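Local atomic coordinates of AmbC (Sorangium cellulosum, PDB entry 5O15), a protein that probably catalyses, through a bifunctional dehydratase-cyclase domain, both dehydration and heterocycle-forming cyclisation of a polyketide intermediate in ambruticin biosynthesis. Residues A[84-89]-A[131-136]; A[79-84]-A[109-114]; A[150-155]-A[182-187]; A[187-192]-A[258-263]; A[52-57]-A[170-175]. All blocks are in the same frame, centred on the assembly; numbering follows the deposited sequence.

Interaction 1. Residues A[84-89]-A[131-136]; sequences TIEAPL and HARGVL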
# COMPACT_ATOMS: atom_id res chain seq x y z
N THR A 84 -5.19 -1.86 10.08
CA THR A 84 -5.36 -3.29 9.99
C THR A 84 -6.25 -3.57 8.80
O THR A 84 -7.22 -2.86 8.57
CB THR A 84 -6.01 -3.86 11.25
OG1 THR A 84 -5.22 -3.51 12.39
CG2 THR A 84 -6.11 -5.38 11.17
N ILE A 85 -5.86 -4.57 8.01
CA ILE A 85 -6.67 -5.02 6.89
C ILE A 85 -7.52 -6.19 7.39
O ILE A 85 -6.99 -7.17 7.89
CB ILE A 85 -5.80 -5.42 5.69
CG1 ILE A 85 -4.96 -4.21 5.26
CG2 ILE A 85 -6.70 -5.93 4.58
CD1 ILE A 85 -4.01 -4.47 4.13
N GLU A 86 -8.82 -6.07 7.24
CA GLU A 86 -9.74 -7.09 7.74
C GLU A 86 -10.26 -8.03 6.67
O GLU A 86 -10.46 -9.22 6.94
CB GLU A 86 -10.95 -6.43 8.42
CG GLU A 86 -10.59 -5.63 9.64
CD GLU A 86 -11.80 -5.25 10.44
OE1 GLU A 86 -12.94 -5.56 10.02
OE2 GLU A 86 -11.58 -4.67 11.51
N ALA A 87 -10.53 -7.50 5.48
CA ALA A 87 -11.02 -8.31 4.36
C ALA A 87 -10.65 -7.67 3.05
O ALA A 87 -10.75 -6.44 2.93
CB ALA A 87 -12.55 -8.40 4.45
N PRO A 88 -10.30 -8.46 2.04
CA PRO A 88 -9.94 -7.89 0.73
C PRO A 88 -11.16 -7.34 0.01
O PRO A 88 -12.32 -7.64 0.33
CB PRO A 88 -9.33 -9.07 -0.03
CG PRO A 88 -9.93 -10.27 0.61
CD PRO A 88 -10.19 -9.92 2.06
N LEU A 89 -10.89 -6.57 -1.02
CA LEU A 89 -11.91 -5.97 -1.87
C LEU A 89 -11.77 -6.65 -3.23
O LEU A 89 -10.80 -6.41 -3.97
CB LEU A 89 -11.70 -4.46 -1.95
CG LEU A 89 -12.78 -3.58 -2.57
CD1 LEU A 89 -12.65 -2.12 -2.12
CD2 LEU A 89 -12.86 -3.64 -4.05
N HIS A 131 -13.20 -3.16 5.04
CA HIS A 131 -11.94 -3.69 4.57
C HIS A 131 -10.78 -3.39 5.49
O HIS A 131 -9.86 -4.21 5.58
CB HIS A 131 -11.64 -3.14 3.17
CG HIS A 131 -12.67 -3.51 2.17
ND1 HIS A 131 -12.86 -4.81 1.75
CD2 HIS A 131 -13.63 -2.78 1.56
CE1 HIS A 131 -13.88 -4.86 0.91
NE2 HIS A 131 -14.36 -3.63 0.77
N ALA A 132 -10.80 -2.25 6.19
CA ALA A 132 -9.64 -1.80 6.94
C ALA A 132 -10.14 -0.91 8.06
O ALA A 132 -11.17 -0.26 7.93
CB ALA A 132 -8.63 -1.02 6.08
N ARG A 133 -9.41 -0.92 9.16
CA ARG A 133 -9.69 -0.07 10.30
C ARG A 133 -8.39 0.40 10.88
O ARG A 133 -7.35 -0.22 10.68
CB ARG A 133 -10.41 -0.85 11.41
CG ARG A 133 -11.76 -1.36 11.04
CD ARG A 133 -12.46 -2.06 12.21
NE ARG A 133 -13.79 -2.48 11.77
CZ ARG A 133 -14.84 -1.66 11.71
NH1 ARG A 133 -14.72 -0.41 12.12
NH2 ARG A 133 -16.00 -2.11 11.27
N GLY A 134 -8.43 1.48 11.63
CA GLY A 134 -7.21 1.89 12.27
C GLY A 134 -7.38 3.18 13.02
O GLY A 134 -8.48 3.55 13.44
N VAL A 135 -6.27 3.89 13.18
CA VAL A 135 -6.22 5.12 13.94
C VAL A 135 -5.34 6.10 13.19
O VAL A 135 -4.26 5.72 12.68
CB VAL A 135 -5.65 4.86 15.35
CG1 VAL A 135 -5.54 6.15 16.13
CG2 VAL A 135 -6.46 3.82 16.09
N LEU A 136 -5.78 7.35 13.05
CA LEU A 136 -5.03 8.50 12.55
C LEU A 136 -4.42 9.26 13.70
O LEU A 136 -5.03 9.34 14.79
CB LEU A 136 -5.96 9.41 11.75
CG LEU A 136 -6.78 8.73 10.64
CD1 LEU A 136 -7.75 9.73 9.97
CD2 LEU A 136 -5.86 8.07 9.60
O HOH W 1 -7.09 -1.47 13.70
O HOH W 2 -15.31 -5.28 10.71
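Thr84 and Arg133 face each other as an antiparallel hydrogen-bonded pair: Thr84 N donates to Arg133 O at 2.8 Å, and Arg133 N answers with a bond of 3.0 Å to Thr84 O. Next come Ile85 and Ala132, a non-hydrogen-bonded pair, where Ala132 CA approaches Thr84 O to 3.1 Å in a CA-H...O contact. Past this point 84-89 leaves its strand, yet Glu86 N still reaches His131 O at 2.7 Å, and Ala87 N adds a weak bond to the same oxygen. The partner strand is irregular here, with His131 and Ala132 both facing Val116 in a classic beta bulge; strands 79-85 and 129-137 are neighbours in the antiparallel sheet of the first hotdog of this double hotdog fold. Among side chains, His131 ND1 donates to Ala87 O at 2.9 Å; the oxygen lies in the imidazole plane, while the nitrogen stands above the carbonyl plane. His131 NE2 bonds to Ser118 OG, and with both ring nitrogens bonded the imidazole has little freedom to turn. Over one imidazole face comes Leu89, its CB 3.9 Å from the His131 ring centroid in a CH-pi contact. At the exposed end, Glu86 OE2 is modelled as a salt-bridge partner of Arg133 NE, but its place is less sure. A water donates to Glu86 OE1 and accepts from Arg133 NH2 at 3.3 Å.

Interaction 2. Residues A[79-84]-A[109-114]; sequences SVSELT and TGRRGF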
# COMPACT_ATOMS: atom_id res chain seq x y z
N SER A 79 -0.67 11.60 9.99
CA SER A 79 -0.20 10.23 9.86
C SER A 79 -1.32 9.22 10.09
O SER A 79 -2.30 9.48 10.82
CB SER A 79 0.90 10.01 10.89
OG SER A 79 1.50 8.76 10.72
N VAL A 80 -1.16 8.06 9.46
CA VAL A 80 -1.88 6.85 9.78
C VAL A 80 -1.08 6.13 10.84
O VAL A 80 -0.04 5.52 10.55
CB VAL A 80 -2.10 5.99 8.53
CG1 VAL A 80 -2.86 4.73 8.88
CG2 VAL A 80 -2.80 6.81 7.47
N SER A 81 -1.53 6.23 12.08
CA SER A 81 -0.81 5.59 13.17
C SER A 81 -0.90 4.07 13.09
O SER A 81 0.10 3.38 13.30
CB SER A 81 -1.40 6.10 14.48
OG SER A 81 -0.93 5.35 15.58
N GLU A 82 -2.07 3.53 12.79
CA GLU A 82 -2.24 2.09 12.66
C GLU A 82 -3.30 1.82 11.61
O GLU A 82 -4.27 2.58 11.51
CB GLU A 82 -2.68 1.43 13.97
CG GLU A 82 -1.77 1.67 15.18
CD GLU A 82 -0.36 1.12 14.99
OE1 GLU A 82 -0.16 0.21 14.15
OE2 GLU A 82 0.57 1.61 15.70
N LEU A 83 -3.10 0.76 10.84
CA LEU A 83 -4.08 0.28 9.88
C LEU A 83 -4.03 -1.24 9.91
O LEU A 83 -2.96 -1.84 9.78
CB LEU A 83 -3.80 0.84 8.48
CG LEU A 83 -4.86 0.49 7.41
CD1 LEU A 83 -4.96 1.54 6.32
CD2 LEU A 83 -4.69 -0.87 6.79
N THR A 84 -5.19 -1.86 10.08
CA THR A 84 -5.36 -3.29 9.99
C THR A 84 -6.25 -3.57 8.80
O THR A 84 -7.22 -2.86 8.57
CB THR A 84 -6.01 -3.86 11.25
OG1 THR A 84 -5.22 -3.51 12.39
CG2 THR A 84 -6.11 -5.38 11.17
N THR A 109 -5.67 12.16 23.25
CA THR A 109 -4.30 11.96 22.79
C THR A 109 -4.10 12.39 21.34
O THR A 109 -3.04 12.12 20.75
CB THR A 109 -3.89 10.49 22.97
OG1 THR A 109 -4.73 9.65 22.16
CG2 THR A 109 -4.01 10.09 24.43
N GLY A 110 -5.08 13.06 20.75
CA GLY A 110 -4.90 13.58 19.42
C GLY A 110 -5.04 12.54 18.32
O GLY A 110 -4.42 12.69 17.25
N ARG A 111 -5.84 11.50 18.54
CA ARG A 111 -5.98 10.41 17.59
C ARG A 111 -7.44 10.22 17.23
O ARG A 111 -8.33 10.56 18.05
CB ARG A 111 -5.44 9.14 18.21
CG ARG A 111 -3.96 9.25 18.45
CD ARG A 111 -3.46 8.31 19.55
NE ARG A 111 -3.48 6.92 19.14
CZ ARG A 111 -2.55 6.35 18.37
NH1 ARG A 111 -1.55 7.08 17.90
NH2 ARG A 111 -2.62 5.06 18.06
N ARG A 112 -7.71 9.72 16.03
CA ARG A 112 -9.05 9.44 15.54
C ARG A 112 -9.13 8.03 14.98
O ARG A 112 -8.31 7.65 14.11
CB ARG A 112 -9.49 10.38 14.42
CG ARG A 112 -9.64 11.85 14.79
CD ARG A 112 -10.04 12.64 13.60
NE ARG A 112 -10.21 14.06 13.81
CZ ARG A 112 -11.37 14.63 14.10
NH1 ARG A 112 -12.46 13.89 14.22
NH2 ARG A 112 -11.43 15.95 14.26
N GLY A 113 -10.10 7.24 15.39
CA GLY A 113 -10.34 5.98 14.70
C GLY A 113 -10.89 6.21 13.31
O GLY A 113 -11.46 7.25 12.98
N PHE A 114 -10.69 5.22 12.43
CA PHE A 114 -11.26 5.29 11.10
C PHE A 114 -11.56 3.88 10.61
O PHE A 114 -11.04 2.90 11.14
CB PHE A 114 -10.34 6.01 10.10
CG PHE A 114 -9.15 5.20 9.69
CD1 PHE A 114 -7.98 5.23 10.41
CD2 PHE A 114 -9.24 4.36 8.59
CE1 PHE A 114 -6.91 4.45 10.04
CE2 PHE A 114 -8.13 3.56 8.19
CZ PHE A 114 -7.01 3.61 8.93
O HOH W 3 -0.33 2.69 18.05
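Ser81 holds OG anti to its backbone N (chi1 169°), which turns the hydroxyl toward Arg111, and the bent arginine chain comes to meet it. The guanidinium uses both terminal nitrogens on this one oxygen: Arg111 NH1 donates to Ser81 OG at 3.0 Å, the oxygen tilted from the guanidinium plane, and NH2 adds a weak bond. In the Glu82 conformer described, a water links the same end to this acid, donating to Glu82 OE2 at 2.7 Å and accepting weakly from Arg111 NH2; Glu82 OE1 is bonded to Ser243 OG. Phe114 takes the crowded position, CG between backbone N and carbonyl carbon (chi1 74°), which carries the ring toward 79-84. Its rim meets that strand: Phe114 CE1 lies 3.6 Å from Glu82 O, and Phe114 CZ is 3.9 Å from Leu83 CD1, which sits in the ring plane. Val80 CG1 comes obliquely to Phe114 CE1 at 4.2 Å, and Ala68 of helix 61-75 also touches the ring. The axes of 79-84 and 112-114 come to 9.0 Å because strand 129-137 lies between them, and Ser81 and Glu82 both face its Val135 in a classic beta bulge. Aromatic and aliphatic side chains packed between a curved antiparallel sheet and its central helix are characteristic of the hotdog fold.

Interaction 3. Residues A[150-155]-A[182-187]; sequences GAWPPA and AAWRVG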
# COMPACT_ATOMS: atom_id res chain seq x y z
N GLY A 150 24.20 10.51 -3.14
CA GLY A 150 25.56 10.03 -3.34
C GLY A 150 25.56 8.69 -4.04
O GLY A 150 24.81 8.45 -4.97
N ALA A 151 26.42 7.80 -3.57
CA ALA A 151 26.57 6.50 -4.19
C ALA A 151 25.26 5.76 -4.17
O ALA A 151 24.58 5.69 -3.14
CB ALA A 151 27.62 5.68 -3.45
N TRP A 152 24.89 5.21 -5.32
CA TRP A 152 23.65 4.46 -5.42
C TRP A 152 23.92 3.26 -6.31
O TRP A 152 24.31 3.44 -7.46
CB TRP A 152 22.54 5.31 -6.01
CG TRP A 152 21.26 4.55 -6.08
CD1 TRP A 152 20.71 3.99 -7.18
CD2 TRP A 152 20.40 4.21 -4.99
NE1 TRP A 152 19.54 3.35 -6.87
CE2 TRP A 152 19.33 3.48 -5.52
CE3 TRP A 152 20.43 4.48 -3.62
CZ2 TRP A 152 18.28 3.01 -4.73
CZ3 TRP A 152 19.40 4.02 -2.83
CH2 TRP A 152 18.32 3.30 -3.40
N PRO A 153 23.72 2.03 -5.83
CA PRO A 153 23.26 1.72 -4.47
C PRO A 153 24.33 2.07 -3.44
O PRO A 153 25.48 2.36 -3.79
CB PRO A 153 23.04 0.21 -4.53
CG PRO A 153 24.02 -0.25 -5.50
CD PRO A 153 24.01 0.81 -6.58
N PRO A 154 23.97 2.06 -2.16
CA PRO A 154 24.98 2.29 -1.12
C PRO A 154 26.13 1.29 -1.24
O PRO A 154 25.97 0.17 -1.76
CB PRO A 154 24.19 2.09 0.19
CG PRO A 154 22.78 2.40 -0.19
CD PRO A 154 22.63 1.85 -1.58
N ALA A 155 27.30 1.70 -0.75
CA ALA A 155 28.49 0.86 -0.82
C ALA A 155 28.25 -0.50 -0.17
O ALA A 155 27.57 -0.62 0.85
CB ALA A 155 29.68 1.56 -0.16
N ALA A 182 15.19 -1.77 -10.32
CA ALA A 182 16.47 -2.31 -9.87
C ALA A 182 16.42 -2.40 -8.35
O ALA A 182 15.72 -1.62 -7.71
CB ALA A 182 17.62 -1.40 -10.29
N ALA A 183 17.16 -3.33 -7.77
CA ALA A 183 17.20 -3.48 -6.32
C ALA A 183 18.53 -4.12 -5.91
O ALA A 183 19.16 -4.85 -6.69
CB ALA A 183 16.01 -4.30 -5.82
N TRP A 184 18.91 -3.87 -4.68
CA TRP A 184 20.13 -4.37 -4.07
C TRP A 184 19.88 -4.57 -2.59
O TRP A 184 18.91 -4.04 -2.03
CB TRP A 184 21.27 -3.37 -4.20
CG TRP A 184 21.59 -2.93 -5.59
CD1 TRP A 184 22.60 -3.42 -6.36
CD2 TRP A 184 20.94 -1.91 -6.36
NE1 TRP A 184 22.62 -2.76 -7.57
CE2 TRP A 184 21.60 -1.84 -7.60
CE3 TRP A 184 19.86 -1.05 -6.12
CZ2 TRP A 184 21.24 -0.94 -8.60
CZ3 TRP A 184 19.50 -0.14 -7.12
CH2 TRP A 184 20.19 -0.10 -8.34
N ARG A 185 20.78 -5.26 -1.92
CA ARG A 185 20.69 -5.43 -0.49
C ARG A 185 22.02 -5.19 0.19
O ARG A 185 23.08 -5.52 -0.34
CB ARG A 185 20.13 -6.77 -0.14
CG ARG A 185 20.99 -7.94 -0.33
CD ARG A 185 20.14 -9.18 -0.02
NE ARG A 185 19.49 -9.03 1.27
CZ ARG A 185 18.29 -9.50 1.61
NH1 ARG A 185 17.54 -10.18 0.74
NH2 ARG A 185 17.82 -9.27 2.83
N VAL A 186 21.94 -4.56 1.36
CA VAL A 186 23.04 -4.48 2.31
C VAL A 186 22.47 -5.08 3.58
O VAL A 186 21.69 -4.42 4.30
CB VAL A 186 23.52 -3.04 2.56
CG1 VAL A 186 24.75 -3.05 3.45
CG2 VAL A 186 23.83 -2.34 1.25
N GLY A 187 22.78 -6.35 3.84
CA GLY A 187 22.27 -6.97 5.06
C GLY A 187 20.75 -6.99 5.03
O GLY A 187 20.13 -7.45 4.06
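Pro153 sets the CB-CG-CD edge of its ring over one face of the Trp184 indole. Pro153 CG stands 3.4 Å from the centroid of the Trp184 five-membered ring, only 2° off the ring normal, a CH-pi contact. On one side of it Pro153 CB meets Trp184 CD2 at 3.5 Å; on the other Pro153 CD reaches Trp184 CE2 at 3.7 Å, and the pyrrolidine edge thus covers the five-membered ring and the fusion bond. The peptide bond before Pro153 is cis, and Trp152 lies beside the same indole. There Trp152 NE1 is 3.5 Å from Trp184 CZ3, the planes 79° apart in an oblique pairing; the N-H itself bonds to Asp193, and Arg256 makes a cation-pi contact with the Trp152 ring. Farther along, Val186 CG2 approaches Ala155 O at 4.1 Å. The contact fastens the loop leading into strand 158-160 onto strand 180-186, near the outer edge of the second hotdog. An alanine in place of Trp184 would probably leave Pro153 without the aromatic face beneath its ring edge and open a gap next to Trp152. The two segments share no hydrogen bond, so their attachment rests on dispersion and on the attraction between slightly positive proline C-H groups and the electron-rich indole face.

Interaction 4. Residues A[187-192]-A[258-263]; sequences GRSIYA and RVEVED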
# COMPACT_ATOMS: atom_id res chain seq x y z
N GLY A 187 22.78 -6.35 3.84
CA GLY A 187 22.27 -6.97 5.06
C GLY A 187 20.75 -6.99 5.03
O GLY A 187 20.13 -7.45 4.06
N ARG A 188 20.12 -6.47 6.09
CA ARG A 188 18.66 -6.43 6.24
C ARG A 188 18.00 -5.32 5.45
O ARG A 188 16.78 -5.22 5.49
CB ARG A 188 18.27 -6.23 7.71
CG ARG A 188 18.78 -7.30 8.66
CD ARG A 188 18.22 -7.14 10.08
NE ARG A 188 18.64 -5.89 10.71
CZ ARG A 188 17.85 -4.86 11.00
NH1 ARG A 188 16.55 -4.90 10.73
NH2 ARG A 188 18.36 -3.78 11.58
N SER A 189 18.76 -4.45 4.80
CA SER A 189 18.18 -3.34 4.05
C SER A 189 18.16 -3.65 2.57
O SER A 189 19.19 -3.98 1.97
CB SER A 189 19.00 -2.08 4.29
OG SER A 189 18.86 -1.68 5.64
N ILE A 190 16.99 -3.50 1.97
CA ILE A 190 16.80 -3.57 0.53
C ILE A 190 16.68 -2.15 0.01
O ILE A 190 15.89 -1.35 0.53
CB ILE A 190 15.56 -4.39 0.17
CG1 ILE A 190 15.68 -5.81 0.74
CG2 ILE A 190 15.36 -4.41 -1.33
CD1 ILE A 190 16.79 -6.62 0.18
N TYR A 191 17.47 -1.82 -1.01
CA TYR A 191 17.45 -0.53 -1.67
C TYR A 191 16.90 -0.74 -3.07
O TYR A 191 17.33 -1.67 -3.76
CB TYR A 191 18.87 0.06 -1.72
CG TYR A 191 19.37 0.40 -0.34
CD1 TYR A 191 18.94 1.56 0.26
CD2 TYR A 191 20.19 -0.45 0.39
CE1 TYR A 191 19.34 1.90 1.53
CE2 TYR A 191 20.59 -0.12 1.69
CZ TYR A 191 20.16 1.06 2.24
OH TYR A 191 20.52 1.44 3.53
N ALA A 192 15.99 0.11 -3.52
CA ALA A 192 15.38 -0.12 -4.82
C ALA A 192 15.03 1.18 -5.52
O ALA A 192 14.69 2.18 -4.87
CB ALA A 192 14.15 -1.02 -4.70
N ARG A 258 14.10 2.39 0.63
CA ARG A 258 14.85 1.62 1.60
C ARG A 258 13.85 0.81 2.40
O ARG A 258 12.98 1.38 3.08
CB ARG A 258 15.68 2.51 2.52
CG ARG A 258 16.47 1.76 3.55
CD ARG A 258 17.20 2.70 4.48
NE ARG A 258 18.00 1.97 5.45
CZ ARG A 258 17.61 1.64 6.68
NH1 ARG A 258 16.41 2.00 7.13
NH2 ARG A 258 18.43 0.97 7.48
N VAL A 259 13.94 -0.51 2.33
CA VAL A 259 13.04 -1.42 3.02
C VAL A 259 13.92 -2.21 3.98
O VAL A 259 14.74 -3.03 3.56
CB VAL A 259 12.31 -2.33 2.03
CG1 VAL A 259 11.37 -3.26 2.79
CG2 VAL A 259 11.56 -1.55 1.01
N GLU A 260 13.73 -1.98 5.27
CA GLU A 260 14.54 -2.61 6.30
C GLU A 260 13.76 -3.74 6.95
O GLU A 260 12.75 -3.51 7.62
CB GLU A 260 14.99 -1.59 7.34
CG GLU A 260 15.90 -2.21 8.38
CD GLU A 260 16.78 -1.19 9.06
OE1 GLU A 260 18.01 -1.43 9.13
OE2 GLU A 260 16.26 -0.15 9.49
N VAL A 261 14.24 -4.97 6.72
CA VAL A 261 13.53 -6.15 7.17
C VAL A 261 13.79 -6.37 8.65
O VAL A 261 14.94 -6.33 9.10
CB VAL A 261 13.94 -7.36 6.32
CG1 VAL A 261 13.18 -8.59 6.73
CG2 VAL A 261 13.70 -7.05 4.87
N GLU A 262 12.72 -6.59 9.40
CA GLU A 262 12.82 -6.92 10.82
C GLU A 262 13.14 -8.39 10.97
O GLU A 262 12.68 -9.23 10.19
CB GLU A 262 11.47 -6.66 11.49
CG GLU A 262 11.38 -5.36 12.26
CD GLU A 262 10.08 -5.26 13.04
OE1 GLU A 262 9.45 -4.18 13.04
OE2 GLU A 262 9.68 -6.28 13.65
N ASP A 263 13.98 -8.72 11.95
CA ASP A 263 14.23 -10.13 12.26
C ASP A 263 12.92 -10.79 12.66
O ASP A 263 12.27 -10.38 13.63
CB ASP A 263 15.27 -10.25 13.37
CG ASP A 263 16.66 -9.86 12.91
OD1 ASP A 263 17.02 -10.14 11.74
OD2 ASP A 263 17.41 -9.27 13.72
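Arg258 and Tyr191 form a non-hydrogen-bonded pair of the antiparallel strands 254-261 and 189-195, in the second hotdog, and their side chains run alongside one another in the same direction. Arg258 CB is 3.8 Å from Tyr191 CE1. Arg258 CG, anti to the backbone N (chi1 179°), comes closer to Tyr191 CE1, at 3.5 Å. Arg258 CD lies 3.7 Å from Tyr191 OH, and Arg258 NE donates to Tyr191 OH at 3.2 Å, with the oxygen in the guanidinium plane. At the tip, Arg258 NH2 forms a salt bridge of 2.9 Å with Glu260 OE1, while NH1 bonds to Glu260 OE2 and pairs with Glu275. An alanine for Arg258 would probably leave the Tyr191 hydroxyl without this donor and Glu260 and Glu275 with less positive charge to balance them. In the conformer described, Arg188 NH2 gives Glu260 OE1 a second cation at 3.4 Å, but the oxygen lies well out of the guanidinium plane and no N-H points at it. The backbones of Ile190 and Val259 exchange two hydrogen bonds. Just before strand 189-195 begins, NH1 of this Arg188 conformer donates to Val261 O at 2.7 Å, the carbonyl oxygen lying at the guanidinium edge.

Interaction 5. Residues A[52-57]-A[170-175]; sequences VVLGTV and DAWVGP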
# COMPACT_ATOMS: atom_id res chain seq x y z
N VAL A 52 -3.46 -9.21 -9.46
CA VAL A 52 -3.94 -10.58 -9.37
C VAL A 52 -3.09 -11.30 -8.33
O VAL A 52 -1.87 -11.42 -8.50
CB VAL A 52 -3.87 -11.30 -10.72
CG1 VAL A 52 -4.44 -12.70 -10.60
CG2 VAL A 52 -4.61 -10.48 -11.79
N VAL A 53 -3.74 -11.76 -7.24
CA VAL A 53 -3.05 -12.38 -6.12
C VAL A 53 -3.36 -13.87 -6.15
O VAL A 53 -4.47 -14.30 -5.81
CB VAL A 53 -3.49 -11.75 -4.80
CG1 VAL A 53 -2.76 -12.42 -3.69
CG2 VAL A 53 -3.21 -10.25 -4.81
N LEU A 54 -2.40 -14.65 -6.65
CA LEU A 54 -2.54 -16.11 -6.71
C LEU A 54 -3.83 -16.52 -7.41
O LEU A 54 -4.50 -17.48 -7.03
CB LEU A 54 -2.44 -16.76 -5.32
CG LEU A 54 -1.19 -16.45 -4.48
CD1 LEU A 54 -1.27 -17.09 -3.11
CD2 LEU A 54 0.10 -16.88 -5.24
N GLY A 55 -4.20 -15.77 -8.44
CA GLY A 55 -5.38 -16.04 -9.24
C GLY A 55 -6.61 -15.21 -8.87
O GLY A 55 -7.59 -15.24 -9.63
N THR A 56 -6.60 -14.48 -7.76
CA THR A 56 -7.77 -13.73 -7.30
C THR A 56 -7.52 -12.24 -7.47
O THR A 56 -6.53 -11.71 -6.98
CB THR A 56 -8.04 -14.08 -5.84
OG1 THR A 56 -8.41 -15.47 -5.76
CG2 THR A 56 -9.20 -13.23 -5.25
N VAL A 57 -8.48 -11.56 -8.09
CA VAL A 57 -8.29 -10.15 -8.43
C VAL A 57 -8.83 -9.32 -7.28
O VAL A 57 -10.05 -9.27 -7.05
CB VAL A 57 -9.00 -9.81 -9.75
CG1 VAL A 57 -8.64 -8.41 -10.14
CG2 VAL A 57 -8.65 -10.83 -10.85
N ASP A 170 5.15 -13.34 -10.79
CA ASP A 170 5.28 -13.33 -12.24
C ASP A 170 4.23 -14.19 -12.92
O ASP A 170 3.93 -13.95 -14.09
CB ASP A 170 6.71 -13.71 -12.64
CG ASP A 170 7.68 -12.65 -12.23
OD1 ASP A 170 7.42 -11.48 -12.57
OD2 ASP A 170 8.68 -12.93 -11.55
N ALA A 171 3.70 -15.22 -12.27
CA ALA A 171 2.65 -15.99 -12.90
C ALA A 171 1.34 -15.23 -13.01
O ALA A 171 0.45 -15.66 -13.74
CB ALA A 171 2.42 -17.30 -12.16
N TRP A 172 1.19 -14.13 -12.26
CA TRP A 172 -0.13 -13.58 -12.01
C TRP A 172 -0.29 -12.11 -12.38
O TRP A 172 -1.31 -11.74 -12.95
CB TRP A 172 -0.46 -13.77 -10.53
CG TRP A 172 -0.50 -15.18 -10.08
CD1 TRP A 172 0.34 -15.77 -9.21
CD2 TRP A 172 -1.42 -16.18 -10.50
NE1 TRP A 172 0.00 -17.08 -9.04
CE2 TRP A 172 -1.09 -17.36 -9.81
CE3 TRP A 172 -2.51 -16.20 -11.38
CZ2 TRP A 172 -1.82 -18.54 -9.94
CZ3 TRP A 172 -3.23 -17.38 -11.52
CH2 TRP A 172 -2.88 -18.53 -10.80
N VAL A 173 0.61 -11.24 -11.94
CA VAL A 173 0.27 -9.83 -11.96
C VAL A 173 0.43 -9.25 -13.36
O VAL A 173 1.17 -9.76 -14.22
CB VAL A 173 1.09 -9.03 -10.95
CG1 VAL A 173 0.97 -9.59 -9.57
CG2 VAL A 173 2.51 -8.88 -11.34
N GLY A 174 -0.30 -8.18 -13.59
CA GLY A 174 -0.21 -7.43 -14.81
C GLY A 174 0.78 -6.30 -14.72
O GLY A 174 1.44 -6.07 -13.70
N PRO A 175 0.93 -5.56 -15.83
CA PRO A 175 2.04 -4.60 -15.94
C PRO A 175 2.08 -3.51 -14.88
O PRO A 175 3.16 -3.04 -14.52
CB PRO A 175 1.80 -3.98 -17.33
CG PRO A 175 1.04 -4.97 -18.07
CD PRO A 175 0.22 -5.74 -17.12
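A tight hairpin with a type I' turn, Val53 to Thr56, presents its backbone at Leu54 and Gly55 to the indole of Trp172. The peptide between these two residues lies over one face of the ring system: Leu54 C sits above its centre, and Gly55 N is 3.3 Å above the plane, nearer the rim. Two backbone carbons make CH-pi contacts there, Leu54 CA at 3.6 Å from the centroid of the Trp172 five-membered ring and Gly55 CA at 3.8 Å from that of the six-membered ring. A CB on Gly55 would press against Trp172 CH2, and at this backbone conformation also against the preceding carbonyl oxygen. Ala171 CB covers part of the opposite indole face. Leu54 adds its CD2, 3.8 Å from Trp172 NE1. Beside the turn, Val52 packs on the tryptophan's own backbone, with CB 3.4 Å from Trp172 O, and Val52 O meets Val173 CG1 at 3.5 Å. These are van der Waals and CH-pi contacts at the surface, where Trp172 also touches a crystal neighbour. They join the hairpin ahead of helix 61-75 to the loop after helix 167-170, and so bring the two hotdogs together; backbone bonding of Gly174 to Asp50 adds to the junction. In sequence, Gly55 matches the glycine of the HxxxGxxxxP signature typical of polyketide synthase dehydratases, whose histidine is catalytic in relatives.

In the fold
Interactions 1 and 2 both use strand 79-85 and share Thr84, with centres about 12 Å apart; Val135 N of one lies 2.9 Å from Glu82 O of the other, a probable hydrogen bond. Interactions 3 and 4 are similarly paired in the second hotdog, about 10 Å between centres, sharing Gly187 and touching where Tyr191 N probably bonds to Trp184 O. The two groups lie about 25 to 33 Å apart between centres. Interaction 5 spans the hotdogs: interactions 1 and 2 lie within the chain loop it closes, and its nearest atoms come within about 4 Å of interaction 1 without touching. Its segment 52-57 is next in sequence to the signature histidine, catalytic in relatives.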